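Local coordinates for protein RNA polymerase sigma factor SIGMA-28 (FliA) (Aquifex aeolicus, PDB 1RP3) that probably directs RNA polymerase to promoters as the flagellar sigma factor, and is held here in an inactive conformation by its anti-sigma factor FlgM, at residues E103-L108 with E119-E124; E131-L136 with T215-V220; F141-S146 with L223-L228; K187-E192 with L228-E233. All coordinates share one frame; numbering follows the deposited sequence.

Interaction 1: residues E103-L108 with E119-E124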
loop_
_atom_site.group_PDB
_atom_site.type_symbol
_atom_site.label_atom_id
_atom_site.label_comp_id
_atom_site.label_asym_id
_atom_site.label_seq_id
_atom_site.Cartn_x
_atom_site.Cartn_y
_atom_site.Cartn_z
ATOM N N GLU A 103 14.664 22.147 -3.880
ATOM C CA GLU A 103 15.571 23.259 -4.148
ATOM C C GLU A 103 16.866 22.755 -4.761
ATOM O O GLU A 103 17.286 23.232 -5.818
ATOM C CB GLU A 103 15.858 24.048 -2.864
ATOM C CG GLU A 103 14.668 24.888 -2.385
ATOM C CD GLU A 103 14.964 25.721 -1.142
ATOM O OE1 GLU A 103 16.149 25.826 -0.746
ATOM O OE2 GLU A 103 14.004 26.280 -0.562
ATOM N N VAL A 104 17.474 21.769 -4.105
ATOM C CA VAL A 104 18.713 21.179 -4.582
ATOM C C VAL A 104 18.543 20.646 -5.997
ATOM O O VAL A 104 19.376 20.919 -6.863
ATOM C CB VAL A 104 19.206 20.062 -3.637
ATOM C CG1 VAL A 104 20.221 19.161 -4.331
ATOM C CG2 VAL A 104 19.831 20.680 -2.405
ATOM N N VAL A 105 17.447 19.933 -6.246
ATOM C CA VAL A 105 17.197 19.372 -7.572
ATOM C C VAL A 105 17.118 20.477 -8.614
ATOM O O VAL A 105 17.794 20.411 -9.638
ATOM C CB VAL A 105 15.892 18.535 -7.624
ATOM C CG1 VAL A 105 15.702 17.941 -9.009
ATOM C CG2 VAL A 105 15.945 17.416 -6.619
ATOM N N GLU A 106 16.298 21.491 -8.339
ATOM C CA GLU A 106 16.134 22.617 -9.255
ATOM C C GLU A 106 17.451 23.360 -9.500
ATOM O O GLU A 106 17.742 23.744 -10.635
ATOM C CB GLU A 106 15.064 23.576 -8.736
ATOM N N LYS A 107 18.253 23.527 -8.447
ATOM C CA LYS A 107 19.543 24.212 -8.547
ATOM C C LYS A 107 20.513 23.456 -9.464
ATOM O O LYS A 107 21.265 24.070 -10.225
ATOM C CB LYS A 107 20.165 24.397 -7.156
ATOM N N LEU A 108 20.491 22.126 -9.379
ATOM C CA LEU A 108 21.353 21.277 -10.199
ATOM C C LEU A 108 20.848 21.175 -11.634
ATOM O O LEU A 108 21.637 21.003 -12.561
ATOM C CB LEU A 108 21.464 19.878 -9.587
ATOM C CG LEU A 108 22.571 19.611 -8.568
ATOM C CD1 LEU A 108 22.756 20.809 -7.670
ATOM C CD2 LEU A 108 22.242 18.366 -7.757
ATOM N N GLU A 119 23.009 10.128 -7.380
ATOM C CA GLU A 119 24.318 10.254 -6.753
ATOM C C GLU A 119 24.677 11.728 -6.627
ATOM O O GLU A 119 25.273 12.145 -5.626
ATOM C CB GLU A 119 25.394 9.532 -7.574
ATOM C CG GLU A 119 24.863 8.621 -8.682
ATOM C CD GLU A 119 24.303 7.318 -8.171
ATOM O OE1 GLU A 119 24.902 6.714 -7.256
ATOM O OE2 GLU A 119 23.269 6.877 -8.696
ATOM N N GLU A 120 24.277 12.518 -7.625
ATOM C CA GLU A 120 24.555 13.954 -7.623
ATOM C C GLU A 120 23.663 14.718 -6.646
ATOM O O GLU A 120 24.089 15.717 -6.055
ATOM C CB GLU A 120 24.441 14.541 -9.042
ATOM C CG GLU A 120 25.584 14.123 -9.993
ATOM C CD GLU A 120 25.366 14.531 -11.458
ATOM O OE1 GLU A 120 24.199 14.729 -11.876
ATOM O OE2 GLU A 120 26.374 14.627 -12.206
ATOM N N VAL A 121 22.431 14.243 -6.471
ATOM C CA VAL A 121 21.482 14.871 -5.561
ATOM C C VAL A 121 21.952 14.644 -4.131
ATOM O O VAL A 121 21.998 15.567 -3.325
ATOM C CB VAL A 121 20.043 14.288 -5.738
ATOM C CG1 VAL A 121 19.126 14.791 -4.630
ATOM C CG2 VAL A 121 19.471 14.667 -7.109
ATOM N N ALA A 122 22.330 13.406 -3.837
ATOM C CA ALA A 122 22.801 13.030 -2.511
ATOM C C ALA A 122 24.078 13.789 -2.154
ATOM O O ALA A 122 24.287 14.146 -0.988
ATOM C CB ALA A 122 23.039 11.524 -2.450
ATOM N N LYS A 123 24.907 14.059 -3.167
ATOM C CA LYS A 123 26.167 14.786 -2.975
ATOM C C LYS A 123 25.939 16.247 -2.583
ATOM O O LYS A 123 26.543 16.721 -1.624
ATOM C CB LYS A 123 27.069 14.690 -4.231
ATOM N N GLU A 124 25.083 16.958 -3.314
ATOM C CA GLU A 124 24.803 18.355 -2.970
ATOM C C GLU A 124 24.152 18.476 -1.597
ATOM O O GLU A 124 24.163 19.550 -1.000
ATOM C CB GLU A 124 23.906 19.029 -4.005
ATOM C CG GLU A 124 24.620 20.084 -4.851
ATOM C CD GLU A 124 25.186 21.247 -4.041
ATOM O OE1 GLU A 124 24.470 22.258 -3.844
ATOM O OE2 GLU A 124 26.357 21.152 -3.609
#
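Glu120 opens the contact from helix 118-125 with its backbone rather than its carboxylate. Its carbonyl O meets the methyl CD2 of Leu108 at 3.7 Å, while its side chain turns to other work, OE1 forming a salt bridge with Arg114 in the connection between the two helices. Val121 follows, and its part is split. Its backbone lies under the tip of Leu108, with CA 4.2 Å from Leu108 CD2, and its CG2 approaches Val105 CG2 only loosely, at 4.5 Å. One turn on, Glu124 lends the aliphatic root of an otherwise charged side chain. Its CB rests against Val104 CG1 at 3.7 Å and its CG against Leu108 CD1 at 3.5 Å, both pairs of side chains crossing obliquely. The Glu124 chain then bends at chi2 (-61°), leaving the carboxylate outside these contacts. On the facing helix, Val104 has CG1 anti to the backbone N (chi1 162°), which sends that methyl toward Glu124. The contact rests on van der Waals packing, leucine and valine methyls lying on backbone carbonyls and on the methylenes of Glu124. The two short helical segments cross at 115°, their axes 9.8 Å apart at closest approach, which joins helix 92-112 to helix 118-125 within sigma-70 region 3. Pro116, in the intervening loop, touches Leu108 and Val121, and helix 129-158 packs against Val121 and Ala122 through Leu132.

Interaction 2: residues E131-L136 with T215-V220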
loop_
_atom_site.group_PDB
_atom_site.type_symbol
_atom_site.label_atom_id
_atom_site.label_comp_id
_atom_site.label_asym_id
_atom_site.label_seq_id
_atom_site.Cartn_x
_atom_site.Cartn_y
_atom_site.Cartn_z
ATOM N N GLU A 131 20.528 7.133 2.119
ATOM C CA GLU A 131 19.863 8.117 2.977
ATOM C C GLU A 131 18.822 8.886 2.183
ATOM O O GLU A 131 17.736 9.176 2.687
ATOM C CB GLU A 131 20.882 9.098 3.560
ATOM C CG GLU A 131 20.306 10.142 4.523
ATOM C CD GLU A 131 19.659 9.523 5.754
ATOM O OE1 GLU A 131 20.192 8.514 6.272
ATOM O OE2 GLU A 131 18.613 10.046 6.207
ATOM N N LEU A 132 19.163 9.200 0.937
ATOM C CA LEU A 132 18.273 9.921 0.036
ATOM C C LEU A 132 17.053 9.067 -0.303
ATOM O O LEU A 132 15.918 9.523 -0.188
ATOM C CB LEU A 132 19.013 10.298 -1.251
ATOM C CG LEU A 132 18.202 10.969 -2.364
ATOM C CD1 LEU A 132 17.640 12.300 -1.882
ATOM C CD2 LEU A 132 19.071 11.157 -3.599
ATOM N N PHE A 133 17.294 7.826 -0.714
ATOM C CA PHE A 133 16.212 6.917 -1.070
ATOM C C PHE A 133 15.227 6.733 0.083
ATOM O O PHE A 133 14.018 6.634 -0.141
ATOM C CB PHE A 133 16.769 5.566 -1.527
ATOM C CG PHE A 133 17.508 5.624 -2.837
ATOM C CD1 PHE A 133 17.193 6.597 -3.789
ATOM C CD2 PHE A 133 18.517 4.710 -3.121
ATOM C CE1 PHE A 133 17.870 6.658 -5.003
ATOM C CE2 PHE A 133 19.202 4.761 -4.331
ATOM C CZ PHE A 133 18.878 5.737 -5.277
ATOM N N LYS A 134 15.741 6.720 1.311
ATOM C CA LYS A 134 14.889 6.586 2.483
ATOM C C LYS A 134 14.008 7.828 2.587
ATOM O O LYS A 134 12.780 7.726 2.668
ATOM C CB LYS A 134 15.738 6.439 3.754
ATOM N N THR A 135 14.649 8.993 2.535
ATOM C CA THR A 135 13.952 10.270 2.639
ATOM C C THR A 135 12.852 10.455 1.592
ATOM O O THR A 135 11.742 10.879 1.927
ATOM C CB THR A 135 14.943 11.443 2.626
ATOM O OG1 THR A 135 15.899 11.236 3.669
ATOM C CG2 THR A 135 14.218 12.762 2.890
ATOM N N LEU A 136 13.160 10.113 0.341
ATOM C CA LEU A 136 12.187 10.191 -0.746
ATOM C C LEU A 136 11.020 9.221 -0.483
ATOM O O LEU A 136 9.883 9.505 -0.849
ATOM C CB LEU A 136 12.853 9.863 -2.085
ATOM C CG LEU A 136 13.858 10.906 -2.593
ATOM C CD1 LEU A 136 14.571 10.396 -3.819
ATOM C CD2 LEU A 136 13.151 12.211 -2.902
ATOM N N THR A 215 15.236 7.765 -16.116
ATOM C CA THR A 215 15.531 8.957 -15.332
ATOM C C THR A 215 16.013 8.557 -13.937
ATOM O O THR A 215 16.344 7.388 -13.703
ATOM C CB THR A 215 14.294 9.873 -15.227
ATOM O OG1 THR A 215 14.659 11.122 -14.614
ATOM C CG2 THR A 215 13.207 9.195 -14.404
ATOM N N SER A 216 16.073 9.530 -13.024
ATOM C CA SER A 216 16.500 9.295 -11.642
ATOM C C SER A 216 15.318 8.929 -10.742
ATOM O O SER A 216 14.163 9.155 -11.094
ATOM C CB SER A 216 17.140 10.554 -11.067
ATOM O OG SER A 216 16.153 11.558 -10.887
ATOM N N VAL A 217 15.627 8.396 -9.562
ATOM C CA VAL A 217 14.604 8.033 -8.592
ATOM C C VAL A 217 14.026 9.326 -8.021
ATOM O O VAL A 217 12.826 9.421 -7.786
ATOM C CB VAL A 217 15.173 7.143 -7.461
ATOM C CG1 VAL A 217 14.097 6.860 -6.397
ATOM C CG2 VAL A 217 15.688 5.834 -8.052
ATOM N N SER A 218 14.876 10.331 -7.841
ATOM C CA SER A 218 14.432 11.629 -7.340
ATOM C C SER A 218 13.360 12.237 -8.249
ATOM O O SER A 218 12.384 12.818 -7.771
ATOM C CB SER A 218 15.611 12.582 -7.236
ATOM O OG SER A 218 16.612 12.012 -6.419
ATOM N N ARG A 219 13.542 12.082 -9.558
ATOM C CA ARG A 219 12.591 12.599 -10.531
ATOM C C ARG A 219 11.259 11.851 -10.472
ATOM O O ARG A 219 10.191 12.473 -10.489
ATOM C CB ARG A 219 13.176 12.521 -11.942
ATOM C CG ARG A 219 12.206 12.877 -13.063
ATOM C CD ARG A 219 11.631 14.272 -12.890
ATOM N NE ARG A 219 10.701 14.589 -13.968
ATOM C CZ ARG A 219 10.134 15.778 -14.153
ATOM N NH1 ARG A 219 10.398 16.784 -13.326
ATOM N NH2 ARG A 219 9.300 15.955 -15.173
ATOM N N VAL A 220 11.316 10.521 -10.427
ATOM C CA VAL A 220 10.097 9.727 -10.366
ATOM C C VAL A 220 9.345 10.033 -9.076
ATOM O O VAL A 220 8.121 10.119 -9.066
ATOM C CB VAL A 220 10.382 8.214 -10.487
ATOM C CG1 VAL A 220 9.117 7.405 -10.204
ATOM C CG2 VAL A 220 10.867 7.897 -11.878
#
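Phe133 and Val217 meet at about a right angle, with ring atom CE1 of one side chain set against the branch point of the other. Phe133 CE1 lies 3.7 Å from Val217 CB and 3.8 Å from Val217 CG2, so the aromatic carbon nestles at the fork of the valine. Phe133 has CG anti to the carbonyl carbon (chi1 -68°), and the end of the ring swings nearer. Leu132 and Leu136, one turn apart on helix 129-158, both direct methyls at Ser218. Their first torsions differ, Leu132 placing CG anti to the backbone N (chi1 175°) and Leu136 anti to the carbonyl carbon. Leu136 CD1 comes within 3.7 Å of Ser218 OG, and Leu132 CD2 within 3.8 Å of the same oxygen. Just before helix 217-236, Ser216 serves as N-cap, its OG accepting from Arg219 N at 3.0 Å. The buried hydroxyl of Ser218 has its polar need met by a hydrogen bond to Asp118, whose carboxylate also accepts from Val217 N. Its charge would probably be favoured by the N-terminus of helix 217-236, while helices 129-158 and 217-236 meet here through apolar groups and one hydroxyl whose partner lies on a third helix, 118-125.

Interaction 3: residues F141-S146 with L223-L228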
loop_
_atom_site.group_PDB
_atom_site.type_symbol
_atom_site.label_atom_id
_atom_site.label_comp_id
_atom_site.label_asym_id
_atom_site.label_seq_id
_atom_site.Cartn_x
_atom_site.Cartn_y
_atom_site.Cartn_z
ATOM N N PHE A 141 5.529 8.530 1.110
ATOM C CA PHE A 141 4.547 7.805 1.893
ATOM C C PHE A 141 3.577 8.746 2.613
ATOM O O PHE A 141 2.401 8.413 2.792
ATOM C CB PHE A 141 5.163 6.768 2.829
ATOM C CG PHE A 141 4.194 5.689 3.202
ATOM C CD1 PHE A 141 3.751 4.786 2.242
ATOM C CD2 PHE A 141 3.644 5.630 4.478
ATOM C CE1 PHE A 141 2.775 3.853 2.544
ATOM C CE2 PHE A 141 2.657 4.691 4.787
ATOM C CZ PHE A 141 2.225 3.805 3.821
ATOM N N SER A 142 4.056 9.940 2.957
ATOM C CA SER A 142 3.220 10.943 3.606
ATOM C C SER A 142 2.050 11.288 2.699
ATOM O O SER A 142 0.938 11.487 3.174
ATOM C CB SER A 142 4.016 12.223 3.870
ATOM O OG SER A 142 5.102 11.977 4.740
ATOM N N TYR A 143 2.307 11.369 1.396
ATOM C CA TYR A 143 1.253 11.677 0.440
ATOM C C TYR A 143 0.337 10.482 0.240
ATOM O O TYR A 143 -0.830 10.634 -0.116
ATOM C CB TYR A 143 1.837 12.155 -0.883
ATOM C CG TYR A 143 2.489 13.521 -0.776
ATOM C CD1 TYR A 143 1.716 14.677 -0.601
ATOM C CD2 TYR A 143 3.880 13.657 -0.806
ATOM C CE1 TYR A 143 2.314 15.933 -0.462
ATOM C CE2 TYR A 143 4.486 14.907 -0.666
ATOM C CZ TYR A 143 3.701 16.039 -0.493
ATOM O OH TYR A 143 4.302 17.274 -0.364
ATOM N N ILE A 144 0.864 9.287 0.476
ATOM C CA ILE A 144 0.054 8.084 0.360
ATOM C C ILE A 144 -0.904 8.068 1.539
ATOM O O ILE A 144 -2.087 7.799 1.377
ATOM C CB ILE A 144 0.933 6.816 0.338
ATOM C CG1 ILE A 144 1.491 6.637 -1.067
ATOM C CG2 ILE A 144 0.139 5.569 0.761
ATOM C CD1 ILE A 144 2.590 5.630 -1.154
ATOM N N LEU A 145 -0.390 8.403 2.716
ATOM C CA LEU A 145 -1.200 8.439 3.927
ATOM C C LEU A 145 -2.343 9.433 3.791
ATOM O O LEU A 145 -3.507 9.104 4.048
ATOM C CB LEU A 145 -0.343 8.807 5.132
ATOM C CG LEU A 145 0.505 7.670 5.691
ATOM C CD1 LEU A 145 1.449 8.205 6.723
ATOM C CD2 LEU A 145 -0.390 6.575 6.286
ATOM N N SER A 146 -2.001 10.657 3.404
ATOM C CA SER A 146 -3.003 11.701 3.215
ATOM C C SER A 146 -4.079 11.264 2.225
ATOM O O SER A 146 -5.258 11.494 2.450
ATOM C CB SER A 146 -2.345 12.998 2.743
ATOM O OG SER A 146 -1.551 13.532 3.778
ATOM N N LEU A 223 7.448 13.442 -9.217
ATOM C CA LEU A 223 6.294 13.232 -10.076
ATOM C C LEU A 223 5.183 12.453 -9.349
ATOM O O LEU A 223 4.001 12.739 -9.537
ATOM C CB LEU A 223 6.718 12.514 -11.358
ATOM C CG LEU A 223 7.462 13.369 -12.398
ATOM C CD1 LEU A 223 7.904 12.520 -13.596
ATOM C CD2 LEU A 223 6.573 14.516 -12.871
ATOM N N LYS A 224 5.573 11.479 -8.520
ATOM C CA LYS A 224 4.627 10.665 -7.751
ATOM C C LYS A 224 4.000 11.535 -6.664
ATOM O O LYS A 224 2.788 11.576 -6.523
ATOM C CB LYS A 224 5.345 9.463 -7.117
ATOM C CG LYS A 224 4.449 8.545 -6.266
ATOM C CD LYS A 224 5.237 7.404 -5.601
ATOM C CE LYS A 224 4.321 6.472 -4.800
ATOM N NZ LYS A 224 5.069 5.432 -4.058
ATOM N N ALA A 225 4.834 12.253 -5.923
ATOM C CA ALA A 225 4.359 13.132 -4.856
ATOM C C ALA A 225 3.408 14.209 -5.377
ATOM O O ALA A 225 2.380 14.487 -4.751
ATOM C CB ALA A 225 5.532 13.771 -4.139
ATOM N N LYS A 226 3.737 14.794 -6.529
ATOM C CA LYS A 226 2.894 15.829 -7.127
ATOM C C LYS A 226 1.566 15.229 -7.550
ATOM O O LYS A 226 0.504 15.760 -7.232
ATOM C CB LYS A 226 3.593 16.487 -8.314
ATOM N N ALA A 227 1.619 14.087 -8.219
ATOM C CA ALA A 227 0.394 13.424 -8.642
ATOM C C ALA A 227 -0.478 13.059 -7.431
ATOM O O ALA A 227 -1.683 13.294 -7.431
ATOM C CB ALA A 227 0.724 12.193 -9.438
ATOM N N LEU A 228 0.146 12.529 -6.382
ATOM C CA LEU A 228 -0.585 12.136 -5.182
ATOM C C LEU A 228 -1.188 13.333 -4.465
ATOM O O LEU A 228 -2.275 13.228 -3.901
ATOM C CB LEU A 228 0.303 11.313 -4.234
ATOM C CG LEU A 228 0.715 9.931 -4.754
ATOM C CD1 LEU A 228 1.623 9.231 -3.752
ATOM C CD2 LEU A 228 -0.523 9.107 -5.047
#
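The ring of Tyr143 has Ala225 O over one face, 4.1 Å above the plane and offset toward the rim, while the methyl of the same alanine reaches two ring carbons. Ala225 CB is 3.7 Å from Tyr143 CD2 and 3.8 Å from Tyr143 CE2, a small residue that lets the ring lie close to helix 217-236. With CG anti to the carbonyl carbon (chi1 -69°), the Tyr143 ring turns toward Ala225; separately, Tyr143 CB meets Leu228 CB at 3.8 Å. Beyond the two helices, the tyrosine hydroxyl hydrogen-bonds to Glu98. An alanine at Tyr143 would remove the ring and hydroxyl, and would probably loosen both the packing on Ala225 and the tie to Glu98. Ile144 runs alongside Leu228, the two pointing the same way, with CG1 3.7 Å from Leu228 CD1. Extended Lys224 puts NZ 3.8 Å from Ile144 CD1 and in a hydrogen bond with His35. Phe87 of the FlgM chain also packs on Ile144. The two helical segments run nearly parallel, 19° between directions, with axes 9.2 Å apart at closest approach. This is close helix-helix packing of sigma-70 region 3 against region 4, consistent with the compact, FlgM-bound inactive state.

Interaction 4: residues K187-E192 with L228-E233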
loop_
_atom_site.group_PDB
_atom_site.type_symbol
_atom_site.label_atom_id
_atom_site.label_comp_id
_atom_site.label_asym_id
_atom_site.label_seq_id
_atom_site.Cartn_x
_atom_site.Cartn_y
_atom_site.Cartn_z
ATOM N N LYS A 187 -7.520 14.825 -14.732
ATOM C CA LYS A 187 -6.885 16.133 -14.603
ATOM C C LYS A 187 -5.405 16.117 -14.215
ATOM O O LYS A 187 -4.882 17.090 -13.668
ATOM C CB LYS A 187 -7.699 17.022 -13.662
ATOM C CG LYS A 187 -9.094 17.297 -14.199
ATOM C CD LYS A 187 -9.893 18.204 -13.290
ATOM C CE LYS A 187 -11.311 18.377 -13.820
ATOM N NZ LYS A 187 -12.161 19.197 -12.910
ATOM N N LEU A 188 -4.735 15.011 -14.529
ATOM C CA LEU A 188 -3.315 14.849 -14.250
ATOM C C LEU A 188 -2.535 15.028 -15.544
ATOM O O LEU A 188 -3.037 14.717 -16.627
ATOM C CB LEU A 188 -3.029 13.442 -13.716
ATOM C CG LEU A 188 -3.541 13.004 -12.347
ATOM C CD1 LEU A 188 -3.308 11.515 -12.176
ATOM C CD2 LEU A 188 -2.842 13.790 -11.252
ATOM N N PRO A 189 -1.312 15.577 -15.455
ATOM C CA PRO A 189 -0.458 15.786 -16.627
ATOM C C PRO A 189 -0.016 14.419 -17.145
ATOM O O PRO A 189 0.130 13.473 -16.367
ATOM C CB PRO A 189 0.722 16.563 -16.046
ATOM C CG PRO A 189 0.089 17.347 -14.947
ATOM C CD PRO A 189 -0.780 16.305 -14.291
ATOM N N GLU A 190 0.206 14.319 -18.451
ATOM C CA GLU A 190 0.612 13.059 -19.067
ATOM C C GLU A 190 1.762 12.363 -18.349
ATOM O O GLU A 190 1.709 11.158 -18.127
ATOM C CB GLU A 190 0.963 13.276 -20.543
ATOM N N ARG A 191 2.777 13.127 -17.953
ATOM C CA ARG A 191 3.944 12.567 -17.280
ATOM C C ARG A 191 3.582 11.956 -15.928
ATOM O O ARG A 191 3.989 10.838 -15.626
ATOM C CB ARG A 191 5.017 13.643 -17.106
ATOM C CG ARG A 191 6.444 13.136 -17.296
ATOM C CD ARG A 191 6.781 12.956 -18.769
ATOM N NE ARG A 191 7.187 11.592 -19.118
ATOM C CZ ARG A 191 8.191 10.924 -18.534
ATOM N NH1 ARG A 191 8.930 11.469 -17.544
ATOM N NH2 ARG A 191 8.464 9.686 -18.933
ATOM N N GLU A 192 2.801 12.688 -15.136
ATOM C CA GLU A 192 2.376 12.226 -13.817
ATOM C C GLU A 192 1.470 10.996 -13.902
ATOM O O GLU A 192 1.660 10.020 -13.169
ATOM C CB GLU A 192 1.662 13.348 -13.062
ATOM C CG GLU A 192 2.557 14.521 -12.685
ATOM C CD GLU A 192 1.809 15.634 -11.957
ATOM O OE1 GLU A 192 0.685 15.390 -11.457
ATOM O OE2 GLU A 192 2.350 16.759 -11.887
ATOM N N LEU A 228 0.146 12.529 -6.382
ATOM C CA LEU A 228 -0.585 12.136 -5.182
ATOM C C LEU A 228 -1.188 13.333 -4.465
ATOM O O LEU A 228 -2.275 13.228 -3.901
ATOM C CB LEU A 228 0.303 11.313 -4.234
ATOM C CG LEU A 228 0.715 9.931 -4.754
ATOM C CD1 LEU A 228 1.623 9.231 -3.752
ATOM C CD2 LEU A 228 -0.523 9.107 -5.047
ATOM N N GLU A 229 -0.484 14.466 -4.489
ATOM C CA GLU A 229 -0.969 15.690 -3.863
ATOM C C GLU A 229 -2.194 16.182 -4.621
ATOM O O GLU A 229 -3.214 16.498 -4.012
ATOM C CB GLU A 229 0.102 16.763 -3.870
ATOM N N ARG A 230 -2.102 16.222 -5.951
ATOM C CA ARG A 230 -3.229 16.666 -6.762
ATOM C C ARG A 230 -4.472 15.861 -6.417
ATOM O O ARG A 230 -5.482 16.422 -5.989
ATOM C CB ARG A 230 -2.945 16.514 -8.261
ATOM C CG ARG A 230 -1.927 17.472 -8.836
ATOM C CD ARG A 230 -2.177 17.674 -10.331
ATOM N NE ARG A 230 -0.987 18.119 -11.062
ATOM C CZ ARG A 230 -0.325 19.249 -10.825
ATOM N NH1 ARG A 230 -0.722 20.082 -9.872
ATOM N NH2 ARG A 230 0.755 19.542 -11.537
ATOM N N LEU A 231 -4.369 14.542 -6.556
ATOM C CA LEU A 231 -5.484 13.645 -6.281
ATOM C C LEU A 231 -6.162 13.908 -4.946
ATOM O O LEU A 231 -7.386 13.921 -4.877
ATOM C CB LEU A 231 -5.041 12.180 -6.381
ATOM C CG LEU A 231 -4.599 11.714 -7.774
ATOM C CD1 LEU A 231 -3.892 10.371 -7.707
ATOM C CD2 LEU A 231 -5.788 11.650 -8.696
ATOM N N ARG A 232 -5.385 14.138 -3.891
ATOM C CA ARG A 232 -5.980 14.398 -2.585
ATOM C C ARG A 232 -6.864 15.649 -2.606
ATOM O O ARG A 232 -7.989 15.616 -2.113
ATOM C CB ARG A 232 -4.914 14.549 -1.500
ATOM C CG ARG A 232 -5.515 14.700 -0.105
ATOM C CD ARG A 232 -4.538 15.291 0.894
ATOM N NE ARG A 232 -3.978 16.564 0.436
ATOM C CZ ARG A 232 -4.657 17.709 0.327
ATOM N NH1 ARG A 232 -5.948 17.766 0.645
ATOM N NH2 ARG A 232 -4.043 18.804 -0.113
ATOM N N GLU A 233 -6.347 16.744 -3.167
ATOM C CA GLU A 233 -7.092 18.001 -3.245
ATOM C C GLU A 233 -8.330 17.829 -4.115
ATOM O O GLU A 233 -9.423 18.230 -3.731
ATOM C CB GLU A 233 -6.202 19.116 -3.794
#
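Glu192 and Arg230 both set CG anti to the carbonyl carbon (chi1 near -70°); Glu192 then runs extended, and Arg230 extended as far as NE before turning at chi4. The carboxylate and guanidinium planes lie 18° apart, in a two-pronged salt bridge. Arg230 NE lies 3.2 Å from Glu192 OE1 and Arg230 NH2 3.2 Å from Glu192 OE2, but both hydrogen bonds are weak and bent, with angles near 125°. Pro189 comes tip to tip with the arginine, its CD near the guanidinium plane at the edge and 3.7 Å from Arg230 NE. Leu188 slides past the aliphatic part of Arg230 in the opposite direction, CD2 4.0 Å from Arg230 CB. The same leucine makes a looser apolar contact with Leu231, Leu188 CD1 to Leu231 CD2 at 4.3 Å. An alanine in place of Glu192 would remove both carboxylate oxygens and would probably leave Arg230 less firmly placed against Pro189 and Leu188. Leu231 also packs on Leu83 of the FlgM chain. Pro189, the N-cap residue of helix 190-201, and the salt bridge together join that helix's start to helix 217-236 within sigma-70 region 4, a family of the helix-turn-helix clan.

In the fold
Three of the four contacts use helix 217-236, which meets helix 129-158 in interactions 2 and 3, with centres about 13 Å apart, and the start of helix 190-201 in interaction 4. Interactions 3 and 4 share Leu228, and their centres are about 9 Å apart. Interaction 1 lies within region 3, closing along the chain before the others open, and its helix 118-125 touches interaction 2, Val121 CG1 lying 3.8 Å from Leu132 CD2. Interactions 2, 3 and 4 have alternating segments. Regions 3 and 4 are thus joined side by side along one long helix, as suits a sigma factor folded compactly in its inactive complex with FlgM.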